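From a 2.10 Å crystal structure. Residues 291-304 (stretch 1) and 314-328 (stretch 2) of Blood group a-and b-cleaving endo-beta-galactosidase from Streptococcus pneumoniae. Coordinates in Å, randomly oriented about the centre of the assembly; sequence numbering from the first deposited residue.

Stretch 1 291-304: VADGKVIYSSDSKY
Stretch 2 314-328: AFLVDVEIPKDTQTI

The two stretches belong to one chain and bury 688 Å² between them, both sides summed. Stretch 1 has strands at 291-292 and 295-299. Stretch 2 has strands at 315-320 and 327-328. Strands 295-299 and 315-320 approach to 7.5 Å between axes, with their N-to-C directions at 143°. Between these two strands the contact is made mainly by side chains, with no backbone hydrogen bond.

Val291 (phi/psi -122/120, chi1 t) contributes its carbonyl. Val291 O lies 3.3 Å from Ile328 CA in a CA-H...O contact. Ala292 (-107/116) pairs with Ile328 (-119/127) in an antiparallel, non-hydrogen-bonded bridge. Ala292 CA and Ile328 CA are 4.8 Å apart, and the two side chains share one face of the sheet. A second CA-H...O contact joins Ala292 CA to Thr327 O at 3.5 Å. The methyl Ala292 CB sits 4.0 Å from Thr325 CG2 and 4.1 Å from Pro322 CD.

Asp293 is the polar centre of the contact. Its backbone is left-handed (47/47), and Asp293 N donates to Thr327 O at 2.9 Å, nearly straight at 168°. Its CB points sideways, but the m rotamer (chi2 -37°) brings the carboxylate to the backbone of stretch 2. Gln326 N donates to both Asp293 OD1 and Asp293 OD2, each at 3.1 Å; the angle is better to OD2 (164°) than to OD1 (135°). Thr327 N donates to Asp293 OD1 at 2.8 Å. One water donates to Asp293 OD2 (2.7 Å) and to Thr325 OG1 (2.8 Å). Another donates to Asp293 OD1 (2.7 Å) and lies 3.0 Å from Thr327 OG1. Thr325 OG1 in turn donates to Pro322 O at 2.6 Å, within the type II turn Pro322-Thr325.

Ala292-Lys295 is a type I' turn. Lys295 N donates to Ala292 O at 2.9 Å, and Ala292 N to Lys295 O at 2.8 Å. Gly294 (84/-4) has the positive phi that favours glycine. Lys295 and Val296 do not reach stretch 2.

Ile297 (-109/-13, chi1 p, chi2 t) points toward stretch 2. Ile297 CD1 lies 3.7 Å from Ile321 CD1, 4.1 Å from Val319 CG2 and 4.2 Å from Pro322 CD, forming an apolar cluster.

Tyr298 (-144/136, chi1 t, chi2 88°) has its CA 6.9 Å from Val319 CA. Val317 CG2 packs over one face of its ring, 4.0 Å from the centroid of the Tyr298 ring. Tyr298 OH is 3.2 Å from Phe315 CE2.

Ser299 points away; its OG donates to Asp301 OD1 at 2.6 Å. A type I turn runs from Ser299 to Ser302. Ser300 CB meets Phe315 CZ at 3.6 Å. Lys303 CE is 4.2 Å from Phe315 CB.

Tyr304 (-124/78, chi1 m) meets Phe315 (-101/149, chi1 p) obliquely. The ring centroids are 5.9 Å apart, the planes are at 41°, and Tyr304 CE2 is 4.0 Å from Phe315 CD1. Phe315 thus gathers Tyr298, Ser300, Lys303 and Tyr304.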

# COMPACT_ATOMS: atom_id res chain seq x y z
N VAL A 291 21.19 -4.14 -12.59
CA VAL A 291 21.51 -3.30 -13.75
C VAL A 291 20.42 -3.41 -14.81
O VAL A 291 20.14 -4.51 -15.31
CB VAL A 291 22.90 -3.67 -14.35
CG1 VAL A 291 23.33 -2.65 -15.38
CG2 VAL A 291 23.96 -3.79 -13.24
N ALA A 292 19.80 -2.28 -15.13
CA ALA A 292 18.77 -2.22 -16.17
C ALA A 292 19.31 -1.53 -17.42
O ALA A 292 19.66 -0.35 -17.38
CB ALA A 292 17.52 -1.51 -15.65
N ASP A 293 19.37 -2.28 -18.52
CA ASP A 293 19.92 -1.81 -19.80
C ASP A 293 21.27 -1.10 -19.66
O ASP A 293 21.47 -0.02 -20.21
CB ASP A 293 18.90 -0.93 -20.55
CG ASP A 293 17.63 -1.68 -20.92
OD1 ASP A 293 17.72 -2.87 -21.27
OD2 ASP A 293 16.54 -1.07 -20.85
N GLY A 294 22.18 -1.71 -18.91
CA GLY A 294 23.53 -1.17 -18.73
C GLY A 294 23.64 -0.12 -17.65
O GLY A 294 24.74 0.34 -17.35
N LYS A 295 22.51 0.26 -17.05
CA LYS A 295 22.49 1.28 -16.02
C LYS A 295 22.21 0.69 -14.64
O LYS A 295 21.21 -0.00 -14.43
CB LYS A 295 21.45 2.36 -16.36
CG LYS A 295 21.58 3.65 -15.56
CD LYS A 295 20.51 4.66 -15.98
CE LYS A 295 20.68 6.00 -15.26
NZ LYS A 295 20.33 5.92 -13.81
N VAL A 296 23.11 0.96 -13.70
CA VAL A 296 22.96 0.50 -12.32
C VAL A 296 21.77 1.20 -11.67
O VAL A 296 21.75 2.43 -11.56
CB VAL A 296 24.26 0.74 -11.49
CG1 VAL A 296 24.05 0.39 -10.02
CG2 VAL A 296 25.42 -0.07 -12.06
N ILE A 297 20.76 0.42 -11.29
CA ILE A 297 19.57 0.95 -10.63
C ILE A 297 19.52 0.57 -9.15
O ILE A 297 18.71 1.11 -8.39
CB ILE A 297 18.26 0.56 -11.36
CG1 ILE A 297 18.11 -0.97 -11.44
CG2 ILE A 297 18.20 1.22 -12.74
CD1 ILE A 297 16.71 -1.44 -11.79
N TYR A 298 20.37 -0.37 -8.75
CA TYR A 298 20.63 -0.67 -7.35
C TYR A 298 22.10 -1.04 -7.13
O TYR A 298 22.67 -1.81 -7.90
CB TYR A 298 19.75 -1.81 -6.81
CG TYR A 298 20.13 -2.20 -5.40
CD1 TYR A 298 19.57 -1.55 -4.30
CD2 TYR A 298 21.10 -3.18 -5.16
CE1 TYR A 298 19.94 -1.88 -3.00
CE2 TYR A 298 21.48 -3.52 -3.86
CZ TYR A 298 20.89 -2.86 -2.79
OH TYR A 298 21.26 -3.19 -1.51
N SER A 299 22.69 -0.49 -6.07
CA SER A 299 24.02 -0.89 -5.61
C SER A 299 24.04 -1.04 -4.10
O SER A 299 23.53 -0.19 -3.37
CB SER A 299 25.07 0.12 -6.05
OG SER A 299 26.37 -0.35 -5.74
N SER A 300 24.63 -2.14 -3.62
CA SER A 300 24.69 -2.43 -2.19
C SER A 300 25.68 -1.56 -1.43
O SER A 300 25.65 -1.51 -0.19
CB SER A 300 25.00 -3.92 -1.96
OG SER A 300 26.29 -4.25 -2.44
N ASP A 301 26.56 -0.86 -2.15
CA ASP A 301 27.61 -0.07 -1.50
C ASP A 301 27.18 1.31 -0.97
O ASP A 301 28.00 2.05 -0.44
CB ASP A 301 28.88 0.01 -2.37
CG ASP A 301 28.62 0.49 -3.78
OD1 ASP A 301 27.61 1.19 -4.01
OD2 ASP A 301 29.44 0.17 -4.66
N SER A 302 25.90 1.64 -1.13
CA SER A 302 25.34 2.81 -0.47
C SER A 302 25.08 2.45 0.99
O SER A 302 25.49 3.18 1.90
CB SER A 302 24.03 3.25 -1.14
OG SER A 302 24.13 3.20 -2.56
N LYS A 303 24.42 1.32 1.20
CA LYS A 303 24.14 0.78 2.53
C LYS A 303 25.39 0.14 3.14
O LYS A 303 25.64 0.28 4.34
CB LYS A 303 22.99 -0.22 2.46
CG LYS A 303 22.47 -0.73 3.81
CD LYS A 303 21.40 -1.80 3.60
CE LYS A 303 20.92 -2.40 4.91
NZ LYS A 303 20.12 -1.43 5.72
N TYR A 304 26.15 -0.57 2.31
CA TYR A 304 27.37 -1.25 2.75
C TYR A 304 28.61 -0.82 1.95
O TYR A 304 29.07 -1.56 1.07
CB TYR A 304 27.20 -2.78 2.69
CG TYR A 304 26.29 -3.33 3.77
CD1 TYR A 304 26.75 -3.46 5.08
CD2 TYR A 304 24.98 -3.70 3.48
CE1 TYR A 304 25.93 -3.96 6.08
CE2 TYR A 304 24.15 -4.20 4.48
CZ TYR A 304 24.63 -4.33 5.78
OH TYR A 304 23.83 -4.82 6.78
N ALA A 314 21.41 -10.58 5.84
CA ALA A 314 21.00 -10.41 4.45
C ALA A 314 20.13 -9.17 4.30
O ALA A 314 19.27 -8.91 5.14
CB ALA A 314 20.25 -11.65 3.96
N PHE A 315 20.37 -8.39 3.25
CA PHE A 315 19.63 -7.14 3.03
C PHE A 315 18.53 -7.30 1.99
O PHE A 315 18.64 -8.10 1.06
CB PHE A 315 20.57 -5.98 2.67
CG PHE A 315 21.52 -6.27 1.53
CD1 PHE A 315 22.77 -6.82 1.78
CD2 PHE A 315 21.16 -5.98 0.22
CE1 PHE A 315 23.65 -7.09 0.73
CE2 PHE A 315 22.04 -6.24 -0.83
CZ PHE A 315 23.28 -6.80 -0.57
N LEU A 316 17.45 -6.53 2.16
CA LEU A 316 16.34 -6.53 1.21
C LEU A 316 16.63 -5.61 0.04
O LEU A 316 16.91 -4.42 0.22
CB LEU A 316 15.03 -6.13 1.89
CG LEU A 316 13.76 -6.05 1.02
CD1 LEU A 316 13.43 -7.38 0.34
CD2 LEU A 316 12.57 -5.57 1.84
N VAL A 317 16.58 -6.17 -1.17
CA VAL A 317 16.65 -5.39 -2.40
C VAL A 317 15.24 -5.30 -2.97
O VAL A 317 14.62 -6.31 -3.30
CB VAL A 317 17.61 -6.02 -3.44
CG1 VAL A 317 17.56 -5.24 -4.75
CG2 VAL A 317 19.03 -6.06 -2.90
N ASP A 318 14.74 -4.07 -3.05
CA ASP A 318 13.41 -3.82 -3.58
C ASP A 318 13.48 -2.57 -4.44
O ASP A 318 13.46 -1.44 -3.93
CB ASP A 318 12.41 -3.64 -2.43
CG ASP A 318 10.97 -3.45 -2.91
OD1 ASP A 318 10.74 -3.28 -4.13
OD2 ASP A 318 10.06 -3.47 -2.05
N VAL A 319 13.57 -2.77 -5.76
CA VAL A 319 13.84 -1.68 -6.69
C VAL A 319 12.86 -1.66 -7.87
O VAL A 319 12.49 -2.72 -8.39
CB VAL A 319 15.33 -1.70 -7.17
CG1 VAL A 319 15.66 -2.98 -7.94
CG2 VAL A 319 15.68 -0.45 -7.99
N GLU A 320 12.43 -0.46 -8.25
CA GLU A 320 11.58 -0.28 -9.42
C GLU A 320 12.37 -0.51 -10.70
O GLU A 320 13.50 -0.04 -10.83
CB GLU A 320 10.98 1.14 -9.45
CG GLU A 320 9.87 1.38 -8.44
CD GLU A 320 9.24 2.77 -8.57
OE1 GLU A 320 9.83 3.65 -9.23
OE2 GLU A 320 8.14 2.97 -8.00
N ILE A 321 11.76 -1.23 -11.64
CA ILE A 321 12.35 -1.41 -12.96
C ILE A 321 11.75 -0.36 -13.89
O ILE A 321 10.53 -0.26 -14.00
CB ILE A 321 12.07 -2.84 -13.53
CG1 ILE A 321 12.48 -3.93 -12.52
CG2 ILE A 321 12.74 -3.03 -14.89
CD1 ILE A 321 13.93 -3.89 -12.06
N PRO A 322 12.61 0.45 -14.55
CA PRO A 322 12.10 1.51 -15.42
C PRO A 322 11.27 0.95 -16.57
O PRO A 322 11.58 -0.12 -17.10
CB PRO A 322 13.38 2.16 -15.96
CG PRO A 322 14.43 1.83 -14.96
CD PRO A 322 14.08 0.46 -14.49
N LYS A 323 10.21 1.68 -16.93
CA LYS A 323 9.36 1.34 -18.07
C LYS A 323 10.21 1.08 -19.32
O LYS A 323 11.21 1.77 -19.55
CB LYS A 323 8.35 2.47 -18.32
CG LYS A 323 7.33 2.21 -19.43
CD LYS A 323 6.40 3.41 -19.58
CE LYS A 323 5.64 3.38 -20.90
NZ LYS A 323 6.50 3.73 -22.07
N ASP A 324 9.81 0.07 -20.09
CA ASP A 324 10.46 -0.31 -21.36
C ASP A 324 11.87 -0.92 -21.24
O ASP A 324 12.65 -0.88 -22.20
CB ASP A 324 10.45 0.85 -22.37
CG ASP A 324 9.04 1.30 -22.75
OD1 ASP A 324 8.13 0.45 -22.82
OD2 ASP A 324 8.86 2.51 -22.99
N THR A 325 12.19 -1.49 -20.08
CA THR A 325 13.48 -2.15 -19.87
C THR A 325 13.59 -3.41 -20.72
O THR A 325 12.66 -4.23 -20.76
CB THR A 325 13.72 -2.48 -18.37
OG1 THR A 325 13.81 -1.27 -17.61
CG2 THR A 325 15.01 -3.28 -18.17
N GLN A 326 14.72 -3.56 -21.41
CA GLN A 326 14.96 -4.70 -22.30
C GLN A 326 15.74 -5.81 -21.60
O GLN A 326 15.46 -7.00 -21.81
CB GLN A 326 15.72 -4.25 -23.56
CG GLN A 326 15.03 -3.15 -24.37
CD GLN A 326 13.62 -3.54 -24.80
OE1 GLN A 326 12.64 -3.04 -24.25
NE2 GLN A 326 13.52 -4.43 -25.77
N THR A 327 16.71 -5.41 -20.79
CA THR A 327 17.66 -6.32 -20.17
C THR A 327 17.84 -6.01 -18.69
O THR A 327 18.02 -4.85 -18.31
CB THR A 327 19.02 -6.25 -20.90
OG1 THR A 327 18.84 -6.58 -22.28
CG2 THR A 327 20.03 -7.22 -20.29
N ILE A 328 17.78 -7.04 -17.86
CA ILE A 328 18.13 -6.92 -16.45
C ILE A 328 19.31 -7.84 -16.14
O ILE A 328 19.27 -9.02 -16.46
CB ILE A 328 16.92 -7.21 -15.51
CG1 ILE A 328 15.85 -6.13 -15.66
CG2 ILE A 328 17.38 -7.32 -14.04
CD1 ILE A 328 14.51 -6.46 -15.01
O HOH W 1 15.73 0.43 -18.72
O HOH W 2 19.30 -3.77 -23.30